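Local coordinates for probable tagatose 6-phosphate kinase (Sinorhizobium meliloti, PDB 3TXV), which probably acts in carbohydrate metabolism, possibly as a tagatose-6-phosphate kinase, at residues A[26-40]-A[408-420]. Residues are numbered along the deposited sequence; the frame is centred on the assembly and turned at random.
Sequences ICSAHPLVIEAAMLR and KPLALAAVDAVLQ
Lys408 NZ reaches Glu35 OE2 at 2.8 Å, a salt bridge in which NZ comes to the syn side of the carboxylate, 33° out of its plane. The two side chains come from opposite directions: Glu35 runs out extended, while Lys408 bends along its length, bringing NZ also to Leu32 CD2. That same methyl lies 3.6 Å from Leu412 CD1, the two leucines crossing at about a right angle. Deeper in, the small Ala36 probably allows the close approach, its CB 3.8 Å from Val415 CB, with Val33 CG1 beside Val415 CG1. The fold here is an eight-stranded parallel beta/alpha barrel; helix 31-43 follows its first strand, 23-26, and the last modelled helix, 407-424, packs across that helix, segments 31-40 and 408-420 crossing at -60°. Leu419 CD1 packs on Ala37, and its CD2 sits 3.9 Å from Ile26 CD1 on that strand. Beyond it, Arg40 turns its guanidinium edge to Asp416, the planes 38° apart; NE gives OD1 a weak bond of 3.4 Å, and NH2 faces OD2, though its modelled place is doubtful. With an alanine here instead of Arg40, the Asp416 carboxylate would probably lose this cationic mate and be freer to turn. Helix 290-310 flanks both segments, with Leu292 against Leu419.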
loop_
_atom_site.group_PDB
_atom_site.type_symbol
_atom_site.label_atom_id
_atom_site.label_comp_id
_atom_site.label_asym_id
_atom_site.label_seq_id
_atom_site.Cartn_x
_atom_site.Cartn_y
_atom_site.Cartn_z
ATOM N N ILE A 26 5.579 -0.815 -0.505
ATOM C CA ILE A 26 4.801 0.295 -1.013
ATOM C C ILE A 26 3.587 -0.225 -1.746
ATOM O O ILE A 26 3.741 -0.746 -2.855
ATOM C CB ILE A 26 5.605 1.129 -2.002
ATOM C CG1 ILE A 26 7.083 1.318 -1.542
ATOM C CG2 ILE A 26 4.864 2.388 -2.303
ATOM C CD1 ILE A 26 7.297 1.900 -0.132
ATOM N N CYS A 27 2.398 -0.114 -1.135
ATOM C CA CYS A 27 1.153 -0.397 -1.855
ATOM C C CYS A 27 0.444 0.880 -2.146
ATOM O O CYS A 27 -0.555 1.222 -1.494
ATOM C CB CYS A 27 0.183 -1.276 -1.081
ATOM S SG CYS A 27 0.970 -2.137 0.188
ATOM N N SER A 28 0.962 1.596 -3.118
ATOM C CA SER A 28 0.187 2.635 -3.716
ATOM C C SER A 28 0.156 2.366 -5.214
ATOM O O SER A 28 1.031 1.701 -5.771
ATOM C CB SER A 28 0.744 4.015 -3.361
ATOM O OG SER A 28 -0.311 4.864 -2.912
ATOM N N ALA A 29 -0.898 2.852 -5.841
ATOM C CA ALA A 29 -1.104 2.695 -7.250
ATOM C C ALA A 29 -0.623 3.940 -7.940
ATOM O O ALA A 29 -0.519 3.954 -9.166
ATOM C CB ALA A 29 -2.576 2.512 -7.526
ATOM N N HIS A 30 -0.341 4.988 -7.162
ATOM C CA HIS A 30 -0.154 6.325 -7.725
ATOM C C HIS A 30 1.204 6.470 -8.393
ATOM O O HIS A 30 2.219 6.281 -7.736
ATOM C CB HIS A 30 -0.357 7.426 -6.664
ATOM C CG HIS A 30 -0.623 8.775 -7.258
ATOM N ND1 HIS A 30 0.353 9.511 -7.895
ATOM C CD2 HIS A 30 -1.766 9.490 -7.368
ATOM C CE1 HIS A 30 -0.175 10.634 -8.355
ATOM N NE2 HIS A 30 -1.459 10.644 -8.054
ATOM N N PRO A 31 1.220 6.811 -9.701
ATOM C CA PRO A 31 2.442 7.049 -10.505
ATOM C C PRO A 31 3.510 7.886 -9.791
ATOM O O PRO A 31 4.690 7.514 -9.816
ATOM C CB PRO A 31 1.929 7.811 -11.727
ATOM C CG PRO A 31 0.422 7.900 -11.589
ATOM C CD PRO A 31 0.009 6.907 -10.531
ATOM N N LEU A 32 3.120 9.003 -9.160
ATOM C CA LEU A 32 4.098 9.817 -8.464
ATOM C C LEU A 32 4.621 9.178 -7.198
ATOM O O LEU A 32 5.780 9.379 -6.860
ATOM C CB LEU A 32 3.570 11.194 -8.157
ATOM C CG LEU A 32 3.444 12.091 -9.374
ATOM C CD1 LEU A 32 2.446 13.218 -9.068
ATOM C CD2 LEU A 32 4.804 12.656 -9.797
ATOM N N VAL A 33 3.795 8.417 -6.484
ATOM C CA VAL A 33 4.317 7.683 -5.331
ATOM C C VAL A 33 5.309 6.600 -5.814
ATOM O O VAL A 33 6.370 6.420 -5.237
ATOM C CB VAL A 33 3.207 7.063 -4.417
ATOM C CG1 VAL A 33 3.832 6.204 -3.286
ATOM C CG2 VAL A 33 2.329 8.130 -3.832
ATOM N N ILE A 34 4.989 5.904 -6.890
ATOM C CA ILE A 34 5.920 4.905 -7.360
ATOM C C ILE A 34 7.276 5.556 -7.739
ATOM O O ILE A 34 8.331 5.142 -7.219
ATOM C CB ILE A 34 5.311 4.057 -8.497
ATOM C CG1 ILE A 34 4.280 3.090 -7.914
ATOM C CG2 ILE A 34 6.389 3.250 -9.212
ATOM C CD1 ILE A 34 3.070 2.924 -8.789
ATOM N N GLU A 35 7.225 6.577 -8.614
ATOM C CA GLU A 35 8.387 7.374 -9.020
ATOM C C GLU A 35 9.175 7.791 -7.800
ATOM O O GLU A 35 10.391 7.646 -7.763
ATOM C CB GLU A 35 7.915 8.601 -9.792
ATOM C CG GLU A 35 8.995 9.621 -10.283
ATOM C CD GLU A 35 8.412 10.586 -11.339
ATOM O OE1 GLU A 35 7.236 10.389 -11.763
ATOM O OE2 GLU A 35 9.113 11.521 -11.771
ATOM N N ALA A 36 8.471 8.283 -6.789
ATOM C CA ALA A 36 9.103 8.737 -5.558
ATOM C C ALA A 36 9.710 7.601 -4.738
ATOM O O ALA A 36 10.785 7.738 -4.155
ATOM C CB ALA A 36 8.106 9.507 -4.735
ATOM N N ALA A 37 9.017 6.478 -4.697
ATOM C CA ALA A 37 9.541 5.299 -4.036
ATOM C C ALA A 37 10.782 4.848 -4.729
ATOM O O ALA A 37 11.767 4.551 -4.087
ATOM C CB ALA A 37 8.517 4.175 -3.998
HETATM N N MSE A 38 10.747 4.789 -6.042
HETATM C CA MSE A 38 11.945 4.389 -6.747
HETATM C C MSE A 38 13.115 5.341 -6.419
HETATM O O MSE A 38 14.132 4.897 -5.916
HETATM C CB MSE A 38 11.681 4.263 -8.247
HETATM C CG MSE A 38 10.963 2.984 -8.662
HETATM SE SE MSE A 38 10.165 3.416 -10.333
HETATM C CE MSE A 38 9.809 1.706 -11.149
ATOM N N LEU A 39 12.941 6.648 -6.632
ATOM C CA LEU A 39 13.993 7.638 -6.374
ATOM C C LEU A 39 14.674 7.490 -5.020
ATOM O O LEU A 39 15.888 7.677 -4.907
ATOM C CB LEU A 39 13.486 9.074 -6.566
ATOM C CG LEU A 39 13.209 9.526 -8.022
ATOM C CD1 LEU A 39 12.675 10.945 -8.108
ATOM C CD2 LEU A 39 14.433 9.385 -8.945
ATOM N N ARG A 40 13.919 7.151 -3.987
ATOM C CA ARG A 40 14.529 6.979 -2.681
ATOM C C ARG A 40 15.357 5.697 -2.642
ATOM O O ARG A 40 16.524 5.715 -2.209
ATOM C CB ARG A 40 13.472 7.029 -1.581
ATOM C CG ARG A 40 13.879 6.382 -0.270
ATOM C CD ARG A 40 14.993 7.092 0.413
ATOM N NE ARG A 40 14.747 8.526 0.417
ATOM C CZ ARG A 40 15.342 9.390 1.230
ATOM N NH1 ARG A 40 16.220 8.967 2.126
ATOM N NH2 ARG A 40 15.048 10.678 1.154
ATOM N N LYS A 408 6.289 19.803 -9.156
ATOM C CA LYS A 408 6.507 18.337 -9.158
ATOM C C LYS A 408 7.618 17.930 -8.191
ATOM O O LYS A 408 7.470 16.943 -7.449
ATOM C CB LYS A 408 6.815 17.863 -10.587
ATOM C CG LYS A 408 6.600 16.395 -10.912
ATOM C CD LYS A 408 7.940 15.683 -11.076
ATOM C CE LYS A 408 7.993 14.837 -12.376
ATOM N NZ LYS A 408 7.278 13.527 -12.287
ATOM N N PRO A 409 8.744 18.672 -8.191
ATOM C CA PRO A 409 9.697 18.378 -7.132
ATOM C C PRO A 409 9.112 18.565 -5.732
ATOM O O PRO A 409 9.461 17.821 -4.821
ATOM C CB PRO A 409 10.823 19.389 -7.400
ATOM C CG PRO A 409 10.845 19.488 -8.886
ATOM C CD PRO A 409 9.376 19.452 -9.280
ATOM N N LEU A 410 8.225 19.533 -5.552
ATOM C CA LEU A 410 7.625 19.708 -4.243
ATOM C C LEU A 410 6.635 18.582 -3.901
ATOM O O LEU A 410 6.488 18.188 -2.725
ATOM C CB LEU A 410 7.025 21.102 -4.092
ATOM C CG LEU A 410 8.045 22.257 -4.043
ATOM C CD1 LEU A 410 7.371 23.579 -4.306
ATOM C CD2 LEU A 410 8.825 22.305 -2.715
ATOM N N ALA A 411 6.008 18.020 -4.924
ATOM C CA ALA A 411 5.174 16.844 -4.725
ATOM C C ALA A 411 6.008 15.601 -4.376
ATOM O O ALA A 411 5.740 14.975 -3.383
ATOM C CB ALA A 411 4.274 16.610 -5.945
ATOM N N LEU A 412 7.030 15.241 -5.162
ATOM C CA LEU A 412 7.940 14.143 -4.746
ATOM C C LEU A 412 8.511 14.368 -3.350
ATOM O O LEU A 412 8.595 13.465 -2.536
ATOM C CB LEU A 412 9.110 13.996 -5.698
ATOM C CG LEU A 412 9.058 13.278 -7.052
ATOM C CD1 LEU A 412 7.633 12.918 -7.547
ATOM C CD2 LEU A 412 9.829 14.123 -8.108
ATOM N N ALA A 413 8.891 15.604 -3.078
ATOM C CA ALA A 413 9.484 15.992 -1.807
ATOM C C ALA A 413 8.597 15.651 -0.655
ATOM O O ALA A 413 9.105 15.228 0.370
ATOM C CB ALA A 413 9.763 17.472 -1.797
ATOM N N ALA A 414 7.285 15.848 -0.828
ATOM C CA ALA A 414 6.296 15.463 0.194
ATOM C C ALA A 414 6.309 13.948 0.387
ATOM O O ALA A 414 6.556 13.476 1.500
ATOM C CB ALA A 414 4.903 15.959 -0.163
ATOM N N VAL A 415 6.104 13.188 -0.695
ATOM C CA VAL A 415 6.162 11.725 -0.614
ATOM C C VAL A 415 7.451 11.231 0.098
ATOM O O VAL A 415 7.395 10.467 1.087
ATOM C CB VAL A 415 5.978 11.044 -2.009
ATOM C CG1 VAL A 415 5.604 9.612 -1.839
ATOM C CG2 VAL A 415 4.888 11.739 -2.790
ATOM N N ASP A 416 8.594 11.709 -0.407
ATOM C CA ASP A 416 9.933 11.325 0.057
ATOM C C ASP A 416 10.105 11.534 1.564
ATOM O O ASP A 416 10.760 10.756 2.227
ATOM C CB ASP A 416 10.976 12.106 -0.739
ATOM C CG ASP A 416 12.334 11.435 -0.750
ATOM O OD1 ASP A 416 12.475 10.372 -1.396
ATOM O OD2 ASP A 416 13.275 11.978 -0.145
ATOM N N ALA A 417 9.478 12.561 2.117
ATOM C CA ALA A 417 9.551 12.757 3.567
ATOM C C ALA A 417 8.975 11.570 4.379
ATOM O O ALA A 417 9.529 11.188 5.410
ATOM C CB ALA A 417 8.927 14.086 3.975
ATOM N N VAL A 418 7.884 10.978 3.899
ATOM C CA VAL A 418 7.315 9.774 4.511
ATOM C C VAL A 418 8.282 8.626 4.276
ATOM O O VAL A 418 8.748 7.999 5.224
ATOM C CB VAL A 418 5.940 9.434 3.908
ATOM C CG1 VAL A 418 5.254 8.328 4.694
ATOM C CG2 VAL A 418 5.045 10.694 3.808
ATOM N N LEU A 419 8.621 8.406 3.009
ATOM C CA LEU A 419 9.566 7.361 2.597
ATOM C C LEU A 419 10.907 7.331 3.307
ATOM O O LEU A 419 11.395 6.262 3.611
ATOM C CB LEU A 419 9.843 7.440 1.105
ATOM C CG LEU A 419 8.750 6.970 0.165
ATOM C CD1 LEU A 419 9.366 6.822 -1.200
ATOM C CD2 LEU A 419 8.128 5.666 0.643
ATOM N N GLN A 420 11.512 8.493 3.530
ATOM C CA GLN A 420 12.756 8.586 4.299
ATOM C C GLN A 420 12.645 7.784 5.588
ATOM O O GLN A 420 13.581 7.056 5.929
ATOM C CB GLN A 420 13.124 10.036 4.663
ATOM C CG GLN A 420 14.313 10.655 3.904
ATOM C CD GLN A 420 14.720 12.058 4.450
ATOM O OE1 GLN A 420 14.980 13.017 3.683
ATOM N NE2 GLN A 420 14.771 12.170 5.782
#